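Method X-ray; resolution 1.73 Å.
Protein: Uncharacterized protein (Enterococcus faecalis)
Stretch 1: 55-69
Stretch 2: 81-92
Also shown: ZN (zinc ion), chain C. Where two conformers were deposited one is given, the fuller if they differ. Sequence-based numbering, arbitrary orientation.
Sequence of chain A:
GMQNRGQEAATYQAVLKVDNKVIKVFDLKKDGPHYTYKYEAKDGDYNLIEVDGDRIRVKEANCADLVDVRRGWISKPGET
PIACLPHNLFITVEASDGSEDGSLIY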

ATOM      1  N   ARG A  55       9.429   4.602   1.263  1.00 27.73           N
ATOM      2  CA  ARG A  55       8.983   3.393   0.583  1.00 25.00           C
ATOM      3  C   ARG A  55       7.806   2.762   1.316  1.00 23.19           C
ATOM      4  O   ARG A  55       7.592   2.987   2.506  1.00 23.38           O
ATOM      5  CB  ARG A  55      10.132   2.395   0.403  1.00 26.21           C
ATOM      6  CG  ARG A  55      10.821   1.974   1.679  1.00 29.51           C
ATOM      7  CD  ARG A  55      11.993   1.053   1.380  1.00 32.54           C
ATOM      8  NE  ARG A  55      12.494   0.428   2.601  1.00 34.59           N
ATOM      9  CZ  ARG A  55      13.210  -0.693   2.637  1.00 37.10           C
ATOM     10  NH1 ARG A  55      13.526  -1.343   1.517  1.00 36.04           N
ATOM     11  NH2 ARG A  55      13.616  -1.166   3.808  1.00 41.31           N
ATOM     12  N   ILE A  56       7.041   1.980   0.581  1.00 22.09           N
ATOM     13  CA  ILE A  56       5.817   1.406   1.095  1.00 20.97           C
ATOM     14  C   ILE A  56       5.623  -0.009   0.563  1.00 20.37           C
ATOM     15  O   ILE A  56       6.012  -0.317  -0.563  1.00 20.36           O
ATOM     16  CB  ILE A  56       4.607   2.299   0.733  1.00 20.61           C
ATOM     17  CG1 ILE A  56       3.340   1.809   1.438  1.00 21.12           C
ATOM     18  CG2 ILE A  56       4.408   2.382  -0.773  1.00 20.08           C
ATOM     19  CD1 ILE A  56       2.204   2.812   1.415  1.00 21.72           C
ATOM     20  N   ARG A  57       5.037  -0.866   1.391  1.00 20.56           N
ATOM     21  CA  ARG A  57       4.690  -2.227   0.972  1.00 19.20           C
ATOM     22  C   ARG A  57       3.483  -2.741   1.722  1.00 19.52           C
ATOM     23  O   ARG A  57       3.027  -2.127   2.686  1.00 19.95           O
ATOM     24  CB  ARG A  57       5.870  -3.174   1.210  1.00 20.22           C
ATOM     25  CG  ARG A  57       6.203  -3.431   2.678  1.00 22.01           C
ATOM     26  CD  ARG A  57       7.210  -4.562   2.842  1.00 23.79           C
ATOM     27  NE  ARG A  57       7.604  -4.746   4.236  1.00 25.84           N
ATOM     28  CZ  ARG A  57       8.552  -5.587   4.648  1.00 29.10           C
ATOM     29  NH1 ARG A  57       9.199  -6.355   3.776  1.00 29.31           N
ATOM     30  NH2 ARG A  57       8.858  -5.663   5.942  1.00 30.70           N
ATOM     31  N   VAL A  58       2.967  -3.874   1.255  1.00 18.86           N
ATOM     32  CA  VAL A  58       2.066  -4.693   2.050  1.00 19.73           C
ATOM     33  C   VAL A  58       2.943  -5.725   2.753  1.00 21.16           C
ATOM     34  O   VAL A  58       3.590  -6.546   2.103  1.00 21.75           O
ATOM     35  CB  VAL A  58       0.989  -5.376   1.191  1.00 19.05           C
ATOM     36  CG1 VAL A  58       0.116  -6.277   2.057  1.00 19.42           C
ATOM     37  CG2 VAL A  58       0.139  -4.329   0.475  1.00 19.88           C
ATOM     38  N   LYS A  59       3.000  -5.635   4.077  1.00 23.21           N
ATOM     39  CA  LYS A  59       3.852  -6.496   4.898  1.00 24.50           C
ATOM     40  C   LYS A  59       3.253  -7.886   5.101  1.00 23.85           C
ATOM     41  O   LYS A  59       3.972  -8.881   5.209  1.00 24.14           O
ATOM     42  CB  LYS A  59       4.073  -5.846   6.268  1.00 26.49           C
ATOM     43  CG  LYS A  59       5.008  -6.623   7.176  1.00 29.77           C
ATOM     44  CD  LYS A  59       5.318  -5.847   8.439  1.00 31.34           C
ATOM     45  CE  LYS A  59       6.148  -6.681   9.393  1.00 34.80           C
ATOM     46  NZ  LYS A  59       6.453  -5.906  10.621  1.00 36.12           N
ATOM     47  N   GLU A  60       1.930  -7.939   5.170  1.00 22.34           N
ATOM     48  CA  GLU A  60       1.223  -9.126   5.585  1.00 23.93           C
ATOM     49  C   GLU A  60      -0.195  -9.040   5.037  1.00 22.54           C
ATOM     50  O   GLU A  60      -0.742  -7.940   4.905  1.00 21.48           O
ATOM     51  CB  GLU A  60       1.219  -9.197   7.123  1.00 27.26           C
ATOM     52  CG  GLU A  60       0.573 -10.432   7.724  1.00 30.19           C
ATOM     53  CD  GLU A  60       0.523 -10.384   9.246  1.00 32.38           C
ATOM     54  OE1 GLU A  60       1.513  -9.941   9.869  1.00 33.39           O
ATOM     55  OE2 GLU A  60      -0.505 -10.807   9.822  1.00 33.84           O
ATOM     56  N   ALA A  61      -0.785 -10.190   4.714  1.00 22.79           N
ATOM     57  CA  ALA A  61      -2.166 -10.255   4.225  1.00 22.56           C
ATOM     58  C   ALA A  61      -2.715 -11.674   4.342  1.00 23.04           C
ATOM     59  O   ALA A  61      -1.950 -12.605   4.588  1.00 23.52           O
ATOM     60  CB  ALA A  61      -2.235  -9.789   2.780  1.00 21.97           C
ATOM     61  N   ASN A  62      -4.028 -11.840   4.168  1.00 23.10           N
ATOM     62  CA  ASN A  62      -4.655 -13.178   4.197  1.00 24.02           C
ATOM     63  C   ASN A  62      -5.442 -13.517   2.936  1.00 23.69           C
ATOM     64  O   ASN A  62      -6.362 -14.330   2.969  1.00 24.55           O
ATOM     65  CB  ASN A  62      -5.548 -13.352   5.423  1.00 25.57           C
ATOM     66  CG  ASN A  62      -6.731 -12.403   5.429  1.00 25.50           C
ATOM     67  OD1 ASN A  62      -6.851 -11.515   4.579  1.00 22.99           O
ATOM     68  ND2 ASN A  62      -7.610 -12.582   6.402  1.00 26.75           N
ATOM     69  N   CYS A  63      -5.067 -12.892   1.822  1.00 22.92           N
ATOM     70  CA  CYS A  63      -5.570 -13.300   0.524  1.00 22.57           C
ATOM     71  C   CYS A  63      -4.968 -14.657   0.159  1.00 23.28           C
ATOM     72  O   CYS A  63      -4.024 -15.119   0.790  1.00 22.79           O
ATOM     73  CB  CYS A  63      -5.211 -12.271  -0.533  1.00 21.10           C
ATOM     74  SG  CYS A  63      -3.442 -11.950  -0.627  1.00 21.23           S
ATOM     75  N   ALA A  64      -5.520 -15.287  -0.871  1.00 22.98           N
ATOM     76  CA  ALA A  64      -5.146 -16.662  -1.213  1.00 24.28           C
ATOM     77  C   ALA A  64      -3.771 -16.821  -1.868  1.00 23.83           C
ATOM     78  O   ALA A  64      -3.206 -17.906  -1.825  1.00 26.02           O
ATOM     79  CB  ALA A  64      -6.212 -17.281  -2.098  1.00 25.40           C
ATOM     80  N   ASP A  65      -3.235 -15.766  -2.485  1.00 22.34           N
ATOM     81  CA  ASP A  65      -1.962 -15.884  -3.219  1.00 22.49           C
ATOM     82  C   ASP A  65      -0.820 -15.016  -2.695  1.00 21.47           C
ATOM     83  O   ASP A  65       0.324 -15.170  -3.130  1.00 22.16           O
ATOM     84  CB  ASP A  65      -2.178 -15.623  -4.712  1.00 23.26           C
ATOM     85  CG  ASP A  65      -2.784 -14.251  -5.000  1.00 22.44           C
ATOM     86  OD1 ASP A  65      -2.674 -13.337  -4.156  1.00 22.04           O
ATOM     87  OD2 ASP A  65      -3.378 -14.090  -6.092  1.00 23.28           O
ATOM     88  N   LEU A  66      -1.124 -14.101  -1.775  1.00 20.68           N
ATOM     89  CA  LEU A  66      -0.125 -13.178  -1.196  1.00 20.04           C
ATOM     90  C   LEU A  66       0.706 -12.436  -2.246  1.00 19.35           C
ATOM     91  O   LEU A  66       1.838 -12.035  -1.990  1.00 19.13           O
ATOM     92  CB  LEU A  66       0.769 -13.907  -0.197  1.00 21.24           C
ATOM     93  CG  LEU A  66       0.091 -14.612   0.979  1.00 22.06           C
ATOM     94  CD1 LEU A  66       1.121 -15.273   1.885  1.00 23.56           C
ATOM     95  CD2 LEU A  66      -0.774 -13.633   1.767  1.00 21.72           C
ATOM     96  N   VAL A  67       0.128 -12.208  -3.423  1.00 19.40           N
ATOM     97  CA  VAL A  67       0.881 -11.589  -4.528  1.00 19.47           C
ATOM     98  C   VAL A  67       1.380 -10.184  -4.142  1.00 18.82           C
ATOM     99  O   VAL A  67       2.538  -9.820  -4.409  1.00 20.03           O
ATOM    100  CB  VAL A  67       0.035 -11.579  -5.824  1.00 20.26           C
ATOM    101  CG1 VAL A  67       0.521 -10.531  -6.819  1.00 21.16           C
ATOM    102  CG2 VAL A  67       0.080 -12.954  -6.469  1.00 22.20           C
ATOM    103  N   ASP A  68       0.520  -9.420  -3.479  1.00 18.48           N
ATOM    104  CA  ASP A  68       0.871  -8.069  -3.015  1.00 18.52           C
ATOM    105  C   ASP A  68       1.987  -8.095  -1.977  1.00 19.08           C
ATOM    106  O   ASP A  68       2.901  -7.278  -2.028  1.00 19.97           O
ATOM    107  CB  ASP A  68      -0.356  -7.294  -2.506  1.00 18.45           C
ATOM    108  CG  ASP A  68      -1.192  -8.082  -1.524  1.00 19.16           C
ATOM    109  OD1 ASP A  68      -1.526  -9.249  -1.823  1.00 19.46           O
ATOM    110  OD2 ASP A  68      -1.528  -7.533  -0.458  1.00 20.03           O
ATOM    111  N   VAL A  69       1.935  -9.048  -1.051  1.00 20.00           N
ATOM    112  CA  VAL A  69       3.032  -9.253  -0.098  1.00 20.55           C
ATOM    113  C   VAL A  69       4.341  -9.602  -0.824  1.00 21.38           C
ATOM    114  O   VAL A  69       5.416  -9.065  -0.505  1.00 20.55           O
ATOM    115  CB  VAL A  69       2.671 -10.350   0.936  1.00 22.07           C
ATOM    116  CG1 VAL A  69       3.848 -10.679   1.838  1.00 23.17           C
ATOM    117  CG2 VAL A  69       1.494  -9.913   1.785  1.00 21.82           C
ATOM    118  N   PRO A  81       1.716  -0.603  -9.801  1.00 22.99           N
ATOM    119  CA  PRO A  81       1.058  -0.508  -8.487  1.00 22.26           C
ATOM    120  C   PRO A  81       1.076  -1.829  -7.731  1.00 20.98           C
ATOM    121  O   PRO A  81       1.053  -2.884  -8.363  1.00 21.91           O
ATOM    122  CB  PRO A  81      -0.387  -0.140  -8.845  1.00 23.53           C
ATOM    123  CG  PRO A  81      -0.284   0.536 -10.163  1.00 25.24           C
ATOM    124  CD  PRO A  81       0.840  -0.132 -10.890  1.00 25.48           C
ATOM    125  N   ILE A  82       1.142  -1.774  -6.401  1.00 19.31           N
ATOM    126  CA  ILE A  82       0.890  -2.955  -5.581  1.00 18.92           C
ATOM    127  C   ILE A  82      -0.594  -3.247  -5.690  1.00 19.33           C
ATOM    128  O   ILE A  82      -1.421  -2.361  -5.497  1.00 19.33           O
ATOM    129  CB  ILE A  82       1.244  -2.747  -4.103  1.00 19.64           C
ATOM    130  CG1 ILE A  82       2.749  -2.509  -3.951  1.00 20.59           C
ATOM    131  CG2 ILE A  82       0.822  -3.949  -3.282  1.00 19.00           C
ATOM    132  CD1 ILE A  82       3.154  -1.851  -2.641  1.00 21.02           C
ATOM    133  N   ALA A  83      -0.916  -4.482  -6.030  1.00 18.06           N
ATOM    134  CA  ALA A  83      -2.299  -4.870  -6.198  1.00 18.02           C
ATOM    135  C   ALA A  83      -2.613  -6.151  -5.432  1.00 18.64           C
ATOM    136  O   ALA A  83      -1.919  -7.169  -5.582  1.00 19.44           O
ATOM    137  CB  ALA A  83      -2.615  -5.036  -7.673  1.00 19.81           C
ATOM    138  N   CYS A  84      -3.664  -6.084  -4.615  1.00 17.53           N
ATOM    139  CA  CYS A  84      -4.290  -7.269  -4.056  1.00 17.39           C
ATOM    140  C   CYS A  84      -5.637  -7.419  -4.720  1.00 17.25           C
ATOM    141  O   CYS A  84      -6.648  -6.879  -4.259  1.00 16.67           O
ATOM    142  CB  CYS A  84      -4.438  -7.157  -2.545  1.00 18.01           C
ATOM    143  SG  CYS A  84      -5.130  -8.646  -1.800  1.00 18.86           S
ATOM    144  N   LEU A  85      -5.657  -8.141  -5.827  1.00 18.27           N
ATOM    145  CA  LEU A  85      -6.887  -8.278  -6.583  1.00 18.96           C
ATOM    146  C   LEU A  85      -8.031  -8.969  -5.804  1.00 19.64           C
ATOM    147  O   LEU A  85      -9.171  -8.522  -5.895  1.00 20.22           O
ATOM    148  CB  LEU A  85      -6.627  -8.952  -7.932  1.00 21.07           C
ATOM    149  CG  LEU A  85      -5.651  -8.218  -8.860  1.00 21.07           C
ATOM    150  CD1 LEU A  85      -5.451  -9.022 -10.137  1.00 23.42           C
ATOM    151  CD2 LEU A  85      -6.124  -6.803  -9.156  1.00 21.11           C
ATOM    152  N   PRO A  86      -7.731 -10.019  -5.006  1.00 19.88           N
ATOM    153  CA  PRO A  86      -8.795 -10.648  -4.208  1.00 20.63           C
ATOM    154  C   PRO A  86      -9.487  -9.695  -3.222  1.00 20.37           C
ATOM    155  O   PRO A  86     -10.675  -9.864  -2.958  1.00 21.51           O
ATOM    156  CB  PRO A  86      -8.057 -11.768  -3.456  1.00 21.05           C
ATOM    157  CG  PRO A  86      -6.866 -12.059  -4.296  1.00 21.07           C
ATOM    158  CD  PRO A  86      -6.450 -10.727  -4.839  1.00 19.91           C
ATOM    159  N   HIS A  87      -8.759  -8.705  -2.703  1.00 18.55           N
ATOM    160  CA  HIS A  87      -9.340  -7.727  -1.777  1.00 18.70           C
ATOM    161  C   HIS A  87      -9.708  -6.402  -2.456  1.00 18.73           C
ATOM    162  O   HIS A  87     -10.168  -5.466  -1.798  1.00 18.98           O
ATOM    163  CB  HIS A  87      -8.386  -7.469  -0.615  1.00 19.13           C
ATOM    164  CG  HIS A  87      -8.145  -8.671   0.247  1.00 19.72           C
ATOM    165  ND1 HIS A  87      -7.220  -8.673   1.267  1.00 19.94           N
ATOM    166  CD2 HIS A  87      -8.693  -9.909   0.232  1.00 20.63           C
ATOM    167  CE1 HIS A  87      -7.212  -9.860   1.847  1.00 20.89           C
ATOM    168  NE2 HIS A  87      -8.100 -10.628   1.241  1.00 21.62           N
ATOM    169  N   ASN A  88      -9.515  -6.333  -3.774  1.00 19.39           N
ATOM    170  CA  ASN A  88      -9.776  -5.124  -4.554  1.00 20.00           C
ATOM    171  C   ASN A  88      -9.043  -3.898  -3.983  1.00 18.94           C
ATOM    172  O   ASN A  88      -9.622  -2.813  -3.839  1.00 18.56           O
ATOM    173  CB  ASN A  88     -11.279  -4.865  -4.639  1.00 22.52           C
ATOM    174  CG  ASN A  88     -11.666  -4.074  -5.871  1.00 25.43           C
ATOM    175  OD1 ASN A  88     -10.871  -3.918  -6.800  1.00 26.50           O
ATOM    176  ND2 ASN A  88     -12.900  -3.586  -5.898  1.00 26.31           N
ATOM    177  N   LEU A  89      -7.771  -4.104  -3.660  1.00 17.92           N
ATOM    178  CA  LEU A  89      -6.936  -3.117  -2.992  1.00 18.00           C
ATOM    179  C   LEU A  89      -5.704  -2.796  -3.842  1.00 18.17           C
ATOM    180  O   LEU A  89      -5.076  -3.705  -4.396  1.00 18.15           O
ATOM    181  CB  LEU A  89      -6.509  -3.642  -1.628  1.00 18.79           C
ATOM    182  CG  LEU A  89      -5.499  -2.816  -0.808  1.00 18.98           C
ATOM    183  CD1 LEU A  89      -5.757  -3.018   0.678  1.00 21.65           C
ATOM    184  CD2 LEU A  89      -4.037  -3.120  -1.123  1.00 19.59           C
ATOM    185  N   PHE A  90      -5.356  -1.509  -3.923  1.00 17.47           N
ATOM    186  CA  PHE A  90      -4.267  -1.034  -4.772  1.00 17.19           C
ATOM    187  C   PHE A  90      -3.477   0.053  -4.054  1.00 16.80           C
ATOM    188  O   PHE A  90      -4.052   0.871  -3.338  1.00 16.63           O
ATOM    189  CB  PHE A  90      -4.813  -0.472  -6.094  1.00 19.11           C
ATOM    190  CG  PHE A  90      -5.580  -1.478  -6.893  1.00 20.03           C
ATOM    191  CD1 PHE A  90      -6.929  -1.678  -6.660  1.00 20.56           C
ATOM    192  CD2 PHE A  90      -4.941  -2.260  -7.847  1.00 21.17           C
ATOM    193  CE1 PHE A  90      -7.629  -2.633  -7.366  1.00 21.94           C
ATOM    194  CE2 PHE A  90      -5.640  -3.216  -8.558  1.00 22.64           C
ATOM    195  CZ  PHE A  90      -6.991  -3.396  -8.322  1.00 22.25           C
ATOM    196  N   ILE A  91      -2.164   0.032  -4.225  1.00 17.02           N
ATOM    197  CA  ILE A  91      -1.310   1.107  -3.752  1.00 18.03           C
ATOM    198  C   ILE A  91      -0.481   1.606  -4.923  1.00 18.75           C
ATOM    199  O   ILE A  91       0.259   0.834  -5.535  1.00 20.03           O
ATOM    200  CB  ILE A  91      -0.346   0.653  -2.648  1.00 18.84           C
ATOM    201  CG1 ILE A  91      -1.114   0.106  -1.439  1.00 19.66           C
ATOM    202  CG2 ILE A  91       0.567   1.808  -2.250  1.00 20.31           C
ATOM    203  CD1 ILE A  91      -0.230  -0.626  -0.452  1.00 20.85           C
ATOM    204  N   THR A  92      -0.631   2.892  -5.237  1.00 19.17           N
ATOM    205  CA  THR A  92       0.175   3.514  -6.287  0.50 20.80           C
ATOM    206  C   THR A  92       0.936   4.694  -5.707  1.00 21.43           C
ATOM    207  O   THR A  92       0.511   5.320  -4.736  1.00 22.94           O
ATOM    208  CB  THR A  92      -0.669   3.952  -7.509  0.50 22.87           C
ATOM    209  OG1 THR A  92       0.191   4.221  -8.624  0.50 23.33           O
ATOM    210  CG2 THR A  92      -1.493   5.193  -7.213  0.50 24.15           C
TER
HETATM  211 ZN    ZN C 201      -3.364 -10.083  -1.908  1.00 19.53          ZN
HETATM  212  O   HOH W   1      -8.808 -13.212   1.963  1.00 26.10           O
HETATM  213  O   HOH W   2      -3.115 -10.810  -3.731  1.00 20.09           O

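No hydrogen bond crosses directly between these two stretches; a zinc ion, a bridging water and apolar packing join them. Residues 82-84 and 89-92 form a hairpin, with Ile82 and Ile91 exchanging backbone hydrogen bonds (Ile82 N to Ile91 O 2.9 Å, Ile91 N to Ile82 O 2.8 Å). Strand 55-61 runs 25° from strand 82-84, their axes 8.5 Å apart at closest, a gap filled by side chains.

Ile82 covers the most surface. Its CG2 meets Val58 CG2 at 3.8 Å and Asp68 CB at 3.6 Å, so one methyl touches both the apolar layer and the start of the metal site. Ile91 extends that layer, its CD1 3.8 Å from Val58 CG2.

Asp68 comes next, and it works at two levels: CB packs on Ile82, while OD1 binds zinc at 2.0 Å. Cys63 SG and Cys84 SG, each 2.3 Å from the metal, and water 2 join it, so the ion ties both stretches together. Asp65 OD1 accepts a hydrogen bond from that water (2.6 Å from its O) and another from Val67 N (3.1 Å), bracing the site from the second shell.

His87 stays off the metal. Cys63 CB lies over its ring face, 4.1 Å from the centroid, and water 1 links His87 NE2 (2.8 Å) to Asn62 O (2.9 Å).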